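Local coordinates for protein aminopeptidase (Aneurinibacillus sp. AM-1, PDB 5IB9) that probably removes amino-terminal residues from peptides as a zinc-dependent M28-family aminopeptidase that also carries a protease-associated domain, at residues L97-L102 with I117-R122; A141-N146 with V167-Q172; T10-A15 with A252-K257; E16-T21 with G244-L249. One frame throughout, in Å; residues are numbered along the deposited sequence.

Contact 1: residues L97-L102 with I117-R122; sequences LVYVGL and IALIQR
Leu97 begins the pairing by laying its CD1 obliquely across Ile117, with CD1 to Ile117 CG2 at 3.7 Å. Its CG stands anti to the backbone N (chi1 -175°), and from there the same CD1 methyl also reaches Leu119 CB at 4.1 Å, so one leucine tip bridges two alternate residues of the next strand. Val98 bonds through its backbone: Val98 N donates to Ile117 O at 2.9 Å, and Val98 O accepts from Leu119 N at 2.8 Å. One residue bonding to the two that flank its partner is the pattern of parallel strands. Here it joins strand 91-99 to strand 117-121 within the protease-associated (PA) domain, the chain crossing between them by way of helix 105-109. Tyr99 lies on the same face as Leu97 and Leu119. Its ring has Gly101 N over the centre of one face, 3.4 Å above the plane, and Leu181 of helix 171-182 also packs against it. On the other face of the sheet, Val100 CG2 touches Ile120 CG1 at 3.6 Å, while Val100 N donates to Leu119 O. Gly101 turns the chain with a positive phi of 68°, yet its O still receives Gln121 N at 2.9 Å. Leu102 then runs side by side with Gln121, its CD1 3.4 Å from Gln121 CG, and Lys130 NZ bonds to the carbonyl oxygens of both residues.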
# COMPACT_ATOMS: atom_id res chain seq x y z
N LEU A 97 4.06 -32.76 -19.94
CA LEU A 97 4.00 -32.61 -18.46
C LEU A 97 5.29 -33.03 -17.81
O LEU A 97 5.77 -34.14 -18.05
CB LEU A 97 2.78 -33.41 -17.96
CG LEU A 97 2.51 -33.28 -16.46
CD1 LEU A 97 1.90 -31.87 -16.24
CD2 LEU A 97 1.53 -34.41 -16.01
N VAL A 98 5.86 -32.17 -16.96
CA VAL A 98 7.17 -32.38 -16.36
C VAL A 98 7.03 -32.23 -14.87
O VAL A 98 6.60 -31.14 -14.38
CB VAL A 98 8.28 -31.36 -16.86
CG1 VAL A 98 9.63 -31.72 -16.26
CG2 VAL A 98 8.34 -31.36 -18.38
N TYR A 99 7.40 -33.29 -14.17
CA TYR A 99 7.41 -33.28 -12.69
C TYR A 99 8.60 -32.52 -12.16
O TYR A 99 9.76 -32.83 -12.48
CB TYR A 99 7.40 -34.70 -12.16
CG TYR A 99 7.58 -34.85 -10.67
CD1 TYR A 99 6.65 -34.28 -9.77
CD2 TYR A 99 8.69 -35.51 -10.16
CE1 TYR A 99 6.79 -34.41 -8.39
CE2 TYR A 99 8.86 -35.67 -8.78
CZ TYR A 99 7.90 -35.12 -7.90
OH TYR A 99 8.08 -35.28 -6.55
N VAL A 100 8.32 -31.50 -11.33
CA VAL A 100 9.43 -30.71 -10.77
C VAL A 100 9.40 -30.66 -9.26
O VAL A 100 9.77 -29.65 -8.67
CB VAL A 100 9.51 -29.29 -11.33
CG1 VAL A 100 9.82 -29.31 -12.85
CG2 VAL A 100 8.23 -28.53 -11.03
N GLY A 101 8.94 -31.75 -8.63
CA GLY A 101 9.08 -31.85 -7.17
C GLY A 101 8.20 -30.83 -6.49
O GLY A 101 7.04 -30.71 -6.86
N LEU A 102 8.72 -30.17 -5.46
CA LEU A 102 7.95 -29.12 -4.72
C LEU A 102 8.00 -27.75 -5.41
O LEU A 102 7.34 -26.80 -4.97
CB LEU A 102 8.45 -28.98 -3.26
CG LEU A 102 8.19 -29.95 -2.10
CD1 LEU A 102 6.87 -30.77 -2.18
CD2 LEU A 102 9.45 -30.82 -1.81
N ILE A 117 4.28 -28.02 -19.24
CA ILE A 117 3.36 -27.79 -18.12
C ILE A 117 4.05 -28.40 -16.94
O ILE A 117 4.53 -29.54 -17.04
CB ILE A 117 2.00 -28.49 -18.36
CG1 ILE A 117 1.30 -27.84 -19.55
CG2 ILE A 117 1.12 -28.40 -17.14
CD1 ILE A 117 0.16 -28.71 -20.08
N ALA A 118 4.20 -27.66 -15.81
CA ALA A 118 4.86 -28.22 -14.65
C ALA A 118 3.89 -28.93 -13.73
O ALA A 118 2.81 -28.43 -13.52
CB ALA A 118 5.56 -27.14 -13.88
N LEU A 119 4.25 -30.12 -13.24
CA LEU A 119 3.50 -30.81 -12.20
C LEU A 119 4.26 -30.62 -10.92
O LEU A 119 5.45 -30.93 -10.85
CB LEU A 119 3.46 -32.31 -12.51
CG LEU A 119 2.56 -33.12 -11.55
CD1 LEU A 119 1.03 -32.90 -11.71
CD2 LEU A 119 2.87 -34.63 -11.77
N ILE A 120 3.56 -30.11 -9.90
CA ILE A 120 4.25 -29.66 -8.72
C ILE A 120 3.41 -30.11 -7.56
O ILE A 120 2.15 -30.03 -7.61
CB ILE A 120 4.30 -28.11 -8.63
CG1 ILE A 120 4.95 -27.48 -9.87
CG2 ILE A 120 5.07 -27.72 -7.38
CD1 ILE A 120 5.10 -25.91 -9.82
N GLN A 121 4.12 -30.60 -6.55
CA GLN A 121 3.53 -31.18 -5.37
C GLN A 121 3.38 -30.03 -4.36
O GLN A 121 4.31 -29.24 -4.16
CB GLN A 121 4.46 -32.24 -4.77
CG GLN A 121 4.16 -32.57 -3.32
CD GLN A 121 4.63 -33.96 -2.91
OE1 GLN A 121 3.80 -34.89 -2.76
NE2 GLN A 121 5.94 -34.11 -2.73
N ARG A 122 2.20 -29.97 -3.74
CA ARG A 122 1.93 -29.01 -2.64
C ARG A 122 2.93 -29.23 -1.52
O ARG A 122 3.22 -30.38 -1.15
CB ARG A 122 0.51 -29.21 -2.11
CG ARG A 122 0.13 -28.27 -0.91
CD ARG A 122 -1.36 -28.32 -0.69
NE ARG A 122 -1.78 -27.65 0.55
CZ ARG A 122 -3.02 -27.66 1.02
NH1 ARG A 122 -3.28 -27.04 2.16
NH2 ARG A 122 -4.00 -28.27 0.35

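Contact 2: residues A141-N146 with V167-Q172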
# COMPACT_ATOMS: atom_id res chain seq x y z
N ALA A 141 1.95 -23.50 -18.13
CA ALA A 141 0.92 -23.71 -17.13
C ALA A 141 1.49 -24.59 -16.03
O ALA A 141 2.53 -25.23 -16.20
CB ALA A 141 -0.34 -24.34 -17.75
N VAL A 142 0.81 -24.63 -14.91
CA VAL A 142 1.26 -25.35 -13.71
C VAL A 142 0.08 -26.14 -13.18
O VAL A 142 -1.06 -25.66 -13.13
CB VAL A 142 1.79 -24.40 -12.62
CG1 VAL A 142 1.96 -25.11 -11.41
CG2 VAL A 142 3.10 -23.75 -13.10
N ILE A 143 0.32 -27.42 -12.89
CA ILE A 143 -0.66 -28.24 -12.18
C ILE A 143 -0.09 -28.57 -10.81
O ILE A 143 1.03 -29.12 -10.66
CB ILE A 143 -0.98 -29.54 -12.93
CG1 ILE A 143 -1.66 -29.26 -14.25
CG2 ILE A 143 -1.82 -30.50 -12.03
CD1 ILE A 143 -1.55 -30.47 -15.24
N ILE A 144 -0.79 -28.14 -9.75
CA ILE A 144 -0.32 -28.38 -8.43
C ILE A 144 -1.19 -29.49 -7.83
O ILE A 144 -2.43 -29.51 -8.00
CB ILE A 144 -0.35 -27.08 -7.54
CG1 ILE A 144 0.53 -25.99 -8.16
CG2 ILE A 144 0.19 -27.46 -6.18
CD1 ILE A 144 0.44 -24.68 -7.48
N TYR A 145 -0.56 -30.48 -7.21
CA TYR A 145 -1.35 -31.56 -6.63
C TYR A 145 -1.27 -31.61 -5.10
O TYR A 145 -0.24 -31.27 -4.46
CB TYR A 145 -1.03 -32.93 -7.25
CG TYR A 145 0.36 -33.48 -7.04
CD1 TYR A 145 0.60 -34.45 -6.08
CD2 TYR A 145 1.42 -33.13 -7.91
CE1 TYR A 145 1.88 -35.02 -5.92
CE2 TYR A 145 2.72 -33.68 -7.76
CZ TYR A 145 2.93 -34.66 -6.78
OH TYR A 145 4.18 -35.23 -6.57
N ASN A 146 -2.39 -32.04 -4.53
CA ASN A 146 -2.61 -31.94 -3.06
C ASN A 146 -1.66 -32.79 -2.21
O ASN A 146 -1.09 -33.81 -2.67
CB ASN A 146 -4.08 -32.18 -2.69
CG ASN A 146 -4.54 -31.33 -1.50
OD1 ASN A 146 -3.71 -30.71 -0.80
ND2 ASN A 146 -5.84 -31.33 -1.27
N VAL A 167 -3.61 -24.71 -11.81
CA VAL A 167 -4.81 -25.47 -11.41
C VAL A 167 -4.40 -26.52 -10.42
O VAL A 167 -3.30 -27.07 -10.48
CB VAL A 167 -5.51 -26.13 -12.61
CG1 VAL A 167 -5.84 -25.12 -13.65
CG2 VAL A 167 -4.61 -27.22 -13.24
N GLY A 168 -5.29 -26.78 -9.46
CA GLY A 168 -4.99 -27.68 -8.35
C GLY A 168 -5.77 -28.97 -8.59
O GLY A 168 -6.85 -28.94 -9.20
N ILE A 169 -5.17 -30.09 -8.18
CA ILE A 169 -5.76 -31.43 -8.37
C ILE A 169 -5.48 -32.27 -7.13
O ILE A 169 -4.59 -31.95 -6.30
CB ILE A 169 -5.24 -32.14 -9.66
CG1 ILE A 169 -3.76 -32.52 -9.53
CG2 ILE A 169 -5.48 -31.29 -10.89
CD1 ILE A 169 -3.26 -33.39 -10.76
N THR A 170 -6.24 -33.38 -7.02
CA THR A 170 -6.22 -34.26 -5.83
C THR A 170 -4.86 -34.93 -5.59
O THR A 170 -4.12 -35.22 -6.55
CB THR A 170 -7.38 -35.34 -5.91
OG1 THR A 170 -7.24 -36.14 -7.08
CG2 THR A 170 -8.73 -34.67 -5.99
N LYS A 171 -4.48 -35.12 -4.32
CA LYS A 171 -3.27 -35.87 -3.99
C LYS A 171 -3.28 -37.25 -4.68
O LYS A 171 -2.24 -37.75 -5.14
CB LYS A 171 -3.11 -36.01 -2.47
CG LYS A 171 -2.32 -37.22 -2.03
CD LYS A 171 -1.46 -36.91 -0.83
CE LYS A 171 -0.92 -38.17 -0.18
NZ LYS A 171 0.41 -37.86 0.43
N GLN A 172 -4.46 -37.86 -4.75
CA GLN A 172 -4.54 -39.17 -5.39
C GLN A 172 -4.16 -39.10 -6.88
O GLN A 172 -3.39 -39.94 -7.37
CB GLN A 172 -5.91 -39.86 -5.20
CG GLN A 172 -6.89 -39.64 -6.36
CD GLN A 172 -7.46 -40.95 -6.91
OE1 GLN A 172 -7.61 -41.95 -6.19
NE2 GLN A 172 -7.79 -40.95 -8.22
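In the parallel part of the PA-domain sheet, strand 141-145 pairs with strand 165-169, and Ile143 stands beside Val167 with the two side chains pointing the same way, Ile143 CG1 to Val167 CG2 at 3.7 Å. Four backbone bonds sew the edges together. Val142 O accepts from Val167 N, Val167 O from Ile144 N at 2.8 Å, Ile144 O from Ile169 N, and Ile169 O from Asn146 N; the last two are bent, to 143° and 142° at the hydrogen. Next to Val167, Ile143 CG2 presses on Ile169 CD1 at 3.5 Å, a tight fit for two methyls. Ile169 CG1 sits between its own backbone N and carbonyl carbon (chi1 68°), and it meets Tyr145 CB at 3.6 Å. Between these two pairs Gly168 lies opposite Ile144, whose side chain turns to the other face, with Gly168 CA 3.2 Å from Ile144 O. Past the last bond, Asn146 CB rests 3.4 Å from Lys171 N, while Asn146 ND2 is held by Gly150 O. Thr170 OG1 caps Glu173 N. The arrangement is that of a parallel strand of the PA domain's mixed sheet running out at its carboxyl end and turning at once, through a threonine N-cap, into helix 171-182.

Contact 3: residues T10-A15 with A252-K257. With ZN (zinc ion), chain E.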
# COMPACT_ATOMS: atom_id res chain seq x y z
N THR A 10 -20.17 -7.09 32.38
CA THR A 10 -21.01 -8.28 32.27
C THR A 10 -22.51 -8.01 32.51
O THR A 10 -23.32 -8.80 32.04
CB THR A 10 -20.52 -9.43 33.21
OG1 THR A 10 -20.59 -8.97 34.55
CG2 THR A 10 -19.00 -9.72 32.93
N LYS A 11 -22.79 -6.92 33.22
CA LYS A 11 -24.22 -6.61 33.37
C LYS A 11 -24.85 -5.96 32.13
O LYS A 11 -26.08 -5.80 32.04
CB LYS A 11 -24.43 -5.67 34.50
CG LYS A 11 -23.99 -4.22 34.29
CD LYS A 11 -24.35 -3.41 35.58
CE LYS A 11 -23.82 -2.04 35.58
NZ LYS A 11 -24.27 -1.34 36.85
N ARG A 12 -24.03 -5.54 31.18
CA ARG A 12 -24.44 -4.79 30.02
C ARG A 12 -24.31 -5.53 28.70
O ARG A 12 -24.84 -5.07 27.70
CB ARG A 12 -23.56 -3.53 29.90
CG ARG A 12 -23.70 -2.59 31.02
CD ARG A 12 -23.16 -1.23 30.61
NE ARG A 12 -23.73 -0.24 31.52
CZ ARG A 12 -23.22 -0.01 32.72
NH1 ARG A 12 -22.17 -0.64 33.17
NH2 ARG A 12 -23.79 0.93 33.55
N THR A 13 -23.60 -6.67 28.59
CA THR A 13 -23.47 -7.30 27.28
C THR A 13 -24.73 -8.01 26.79
O THR A 13 -25.22 -9.02 27.35
CB THR A 13 -22.35 -8.37 27.42
OG1 THR A 13 -22.59 -9.14 28.65
CG2 THR A 13 -20.90 -7.74 27.51
N ASP A 14 -25.34 -7.43 25.77
CA ASP A 14 -26.67 -7.83 25.37
C ASP A 14 -26.54 -8.78 24.24
O ASP A 14 -26.13 -8.38 23.09
CB ASP A 14 -27.43 -6.57 25.05
CG ASP A 14 -28.90 -6.82 24.68
OD1 ASP A 14 -29.22 -7.82 24.03
OD2 ASP A 14 -29.63 -5.87 25.09
N ALA A 15 -26.87 -10.03 24.48
CA ALA A 15 -26.72 -11.02 23.47
C ALA A 15 -27.81 -10.94 22.38
O ALA A 15 -27.58 -11.47 21.27
CB ALA A 15 -26.70 -12.44 24.11
N ALA A 252 -18.48 -1.78 21.79
CA ALA A 252 -18.47 -0.29 21.67
C ALA A 252 -19.72 0.30 22.38
O ALA A 252 -19.56 1.31 22.99
CB ALA A 252 -18.53 0.09 20.21
N ARG A 253 -20.89 -0.33 22.30
CA ARG A 253 -22.07 0.21 22.98
C ARG A 253 -21.84 0.14 24.45
O ARG A 253 -22.07 1.12 25.20
CB ARG A 253 -23.22 -0.64 22.60
CG ARG A 253 -24.57 -0.04 23.15
CD ARG A 253 -25.76 -0.98 22.92
NE ARG A 253 -25.65 -2.06 23.89
CZ ARG A 253 -25.91 -1.97 25.18
NH1 ARG A 253 -26.44 -0.83 25.65
NH2 ARG A 253 -25.64 -3.04 25.98
N VAL A 254 -21.33 -0.99 24.93
CA VAL A 254 -21.07 -1.09 26.41
C VAL A 254 -20.12 -0.02 26.88
O VAL A 254 -20.38 0.63 27.92
CB VAL A 254 -20.50 -2.51 26.75
CG1 VAL A 254 -19.94 -2.54 28.21
CG2 VAL A 254 -21.65 -3.51 26.62
N MET A 255 -18.99 0.20 26.17
CA MET A 255 -17.99 1.12 26.66
C MET A 255 -18.54 2.54 26.54
O MET A 255 -18.07 3.43 27.31
CB MET A 255 -16.69 1.03 25.86
CG MET A 255 -16.11 -0.36 26.04
SD MET A 255 -15.49 -0.54 27.76
CE MET A 255 -14.68 -2.14 27.48
N SER A 256 -19.57 2.76 25.75
CA SER A 256 -20.11 4.15 25.64
C SER A 256 -20.78 4.55 26.97
O SER A 256 -20.99 5.77 27.22
CB SER A 256 -21.08 4.33 24.50
OG SER A 256 -22.35 3.75 24.74
N LYS A 257 -21.15 3.58 27.78
CA LYS A 257 -21.75 3.83 29.11
C LYS A 257 -20.79 4.09 30.23
O LYS A 257 -21.22 4.26 31.38
CB LYS A 257 -22.63 2.61 29.48
CG LYS A 257 -23.58 2.04 28.43
CD LYS A 257 -24.52 3.08 27.82
CE LYS A 257 -25.50 2.46 26.88
NZ LYS A 257 -26.41 3.49 26.25
ZN ZN E . -24.44 -10.25 28.89
O HOH W 1 -23.59 -11.14 30.61
O HOH W 2 -25.40 -8.78 30.28
O HOH W 3 -26.22 -11.29 29.02
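Arg12 meets the last turn of helix 238-256 in a partly buried loop-to-helix contact, made where the chain passes from helix 6-10 to helix 15-25. The touching is mostly done by carbon. Arg12 CB rests against Val254 CG2 at 3.8 Å, and the extended chain beyond it passes over Lys257, with NE 3.7 Å from Lys257 CB. The far end of the guanidinium is taken by Gln8 OE1, which bonds to Arg12 NH1. An alanine in place of Arg12 would probably leave Lys257 CB without this cover and Gln8 OE1 without its donor. Arg253 comes from the helix side: its chain bends at chi3 (75°), and Arg12 O lies at the edge of the guanidinium, in plane and 2.8 Å from NH2, although the angle is too poor for a hydrogen bond. The firm partner of NH2 is Glu250, in a salt bridge, and the same carboxylate accepts from Asp14 N. Behind Arg12 the loop binds a zinc ion. Thr13 OG1 sits between its backbone N and carbonyl carbon (chi1 46°), and Thr13 chelates the metal through O at 2.1 Å and OG1 at 2.2 Å; three waters and Asp386 complete the shell. Two of those waters donate to Thr10 O, which ties the start of the loop to the metal. Thr13 OG1 is also hydrogen-bonded to Asp390. The chemistry implies a loop whose backbone is fixed by zinc on one side and rests on the other against Val254 and the aliphatic part of Lys257, with Glu250 likely to offset the charge of Arg253.

Contact 4: residues E16-T21 with G244-L249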
# COMPACT_ATOMS: atom_id res chain seq x y z
N GLU A 16 -28.97 -10.35 22.69
CA GLU A 16 -29.96 -10.12 21.63
C GLU A 16 -29.45 -9.09 20.59
O GLU A 16 -29.68 -9.33 19.41
CB GLU A 16 -31.27 -9.70 22.28
CG GLU A 16 -31.95 -10.90 23.01
CD GLU A 16 -31.30 -11.31 24.39
OE1 GLU A 16 -31.26 -12.54 24.71
OE2 GLU A 16 -30.87 -10.43 25.20
N ASN A 17 -28.78 -8.05 21.04
CA ASN A 17 -28.18 -7.04 20.12
C ASN A 17 -27.25 -7.84 19.18
O ASN A 17 -27.21 -7.63 17.95
CB ASN A 17 -27.42 -5.99 20.87
CG ASN A 17 -28.29 -5.04 21.62
OD1 ASN A 17 -29.54 -4.99 21.42
ND2 ASN A 17 -27.63 -4.17 22.40
N MET A 18 -26.40 -8.69 19.79
CA MET A 18 -25.41 -9.36 18.95
C MET A 18 -25.98 -10.30 17.97
O MET A 18 -25.60 -10.40 16.83
CB MET A 18 -24.35 -10.09 19.83
CG MET A 18 -23.57 -9.03 20.60
SD MET A 18 -22.18 -9.73 21.61
CE MET A 18 -23.06 -10.48 22.96
N TYR A 19 -26.98 -11.09 18.42
CA TYR A 19 -27.65 -11.97 17.49
C TYR A 19 -28.36 -11.15 16.35
O TYR A 19 -28.27 -11.54 15.21
CB TYR A 19 -28.77 -12.75 18.29
CG TYR A 19 -29.50 -13.81 17.52
CD1 TYR A 19 -29.00 -15.11 17.33
CD2 TYR A 19 -30.72 -13.43 16.91
CE1 TYR A 19 -29.78 -16.09 16.57
CE2 TYR A 19 -31.45 -14.37 16.15
CZ TYR A 19 -30.96 -15.65 15.98
OH TYR A 19 -31.74 -16.53 15.19
N ASN A 20 -28.96 -10.04 16.74
CA ASN A 20 -29.65 -9.18 15.70
C ASN A 20 -28.62 -8.64 14.68
O ASN A 20 -28.92 -8.55 13.48
CB ASN A 20 -30.40 -8.07 16.40
CG ASN A 20 -31.68 -8.61 17.09
OD1 ASN A 20 -32.06 -9.75 16.89
ND2 ASN A 20 -32.25 -7.79 17.98
N THR A 21 -27.44 -8.24 15.18
CA THR A 21 -26.46 -7.88 14.18
C THR A 21 -26.08 -8.97 13.21
O THR A 21 -25.99 -8.77 11.98
CB THR A 21 -25.14 -7.43 14.98
OG1 THR A 21 -25.38 -6.24 15.71
CG2 THR A 21 -23.93 -7.25 13.98
N GLY A 244 -17.81 -11.72 15.09
CA GLY A 244 -16.85 -10.77 15.64
C GLY A 244 -17.31 -9.31 15.46
O GLY A 244 -17.04 -8.53 16.31
N VAL A 245 -17.95 -9.02 14.35
CA VAL A 245 -18.50 -7.65 14.14
C VAL A 245 -19.53 -7.38 15.24
O VAL A 245 -19.52 -6.27 15.83
CB VAL A 245 -19.16 -7.58 12.80
CG1 VAL A 245 -19.94 -6.21 12.74
CG2 VAL A 245 -18.09 -7.63 11.66
N ALA A 246 -20.37 -8.39 15.51
CA ALA A 246 -21.39 -8.18 16.52
C ALA A 246 -20.84 -7.93 17.93
O ALA A 246 -21.32 -7.06 18.69
CB ALA A 246 -22.32 -9.43 16.59
N VAL A 247 -19.76 -8.67 18.28
CA VAL A 247 -19.07 -8.41 19.60
C VAL A 247 -18.36 -7.06 19.60
O VAL A 247 -18.40 -6.34 20.56
CB VAL A 247 -18.07 -9.55 19.94
CG1 VAL A 247 -17.36 -9.30 21.28
CG2 VAL A 247 -18.88 -10.89 20.02
N THR A 248 -17.78 -6.68 18.46
CA THR A 248 -17.11 -5.38 18.32
C THR A 248 -18.13 -4.23 18.57
O THR A 248 -17.85 -3.36 19.37
CB THR A 248 -16.45 -5.23 16.96
OG1 THR A 248 -15.42 -6.23 16.83
CG2 THR A 248 -15.72 -3.84 16.84
N LEU A 249 -19.29 -4.31 17.91
CA LEU A 249 -20.35 -3.28 18.06
C LEU A 249 -20.85 -3.28 19.49
O LEU A 249 -20.98 -2.23 20.06
CB LEU A 249 -21.47 -3.56 17.05
CG LEU A 249 -21.20 -3.22 15.62
CD1 LEU A 249 -22.40 -3.66 14.79
CD2 LEU A 249 -21.02 -1.68 15.49
O HOH W 4 -23.99 -6.28 18.07
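Met18 crosses from helix 15-25 to helix 238-256 and can be followed atom by atom. Its CB meets the methyl of Ala246, CB to CB 3.9 Å. CG comes next, 3.5 Å from Ala246 O. With SD anti to CA (chi2 -176°) the chain runs on, and SD arrives beside Val247, 3.8 Å from its CG2. At the tip the chain bends (chi3 -74°), and the side chain also packs on Leu385 and Ala389 of helix 382-400. An alanine in place of Met18 would probably open a gap beside Val247 CG2 and leave the packing on helix 382-400 without its filler. Ala246 is the point of closest approach: its CB fits against the other backbone, 3.4 Å from Met18 O, and the small side chain lets the axes come to 8.5 Å at an angle of 138° between their directions. One turn further on, Thr21 CG2 lies over Ala246 CA at 3.7 Å and also touches Leu249 CD1. The hydroxyl of Thr21 takes a different partner, a water 2.7 Å from OG1 that donates to Ala246 O, a bridge between the two helices. That carbonyl therefore has the water as a polar partner and Met18 CG as an apolar neighbour. Met18 lies about 6 Å from a zinc ion, nearest atoms, but its own contacts are those of packing. The whole is helix-on-helix packing over an alanine, as in the helical layers that flank the central sheet of the M28 peptidase fold.

From the N terminus, contact 3 opens first at 10-15 and contact 4 directly after it at 16-21, both awaiting helix 238-256 more than two hundred residues later. In between, the chain makes the PA domain, where contact 1 closes at 117-122 before contact 2 opens at 141-146; strands 117-121 and 141-145 are neighbours, so the two contacts share a sheet and their loops follow in series along the chain. Contact 4 then closes at 244-249 and contact 3 last, at 252-257, enclosing the other three without any crossing. Contacts 3 and 4 thus fasten the N-terminal part to one helix of the peptidase domain, while the centres of contacts 1 and 3 lie about 55 Å apart.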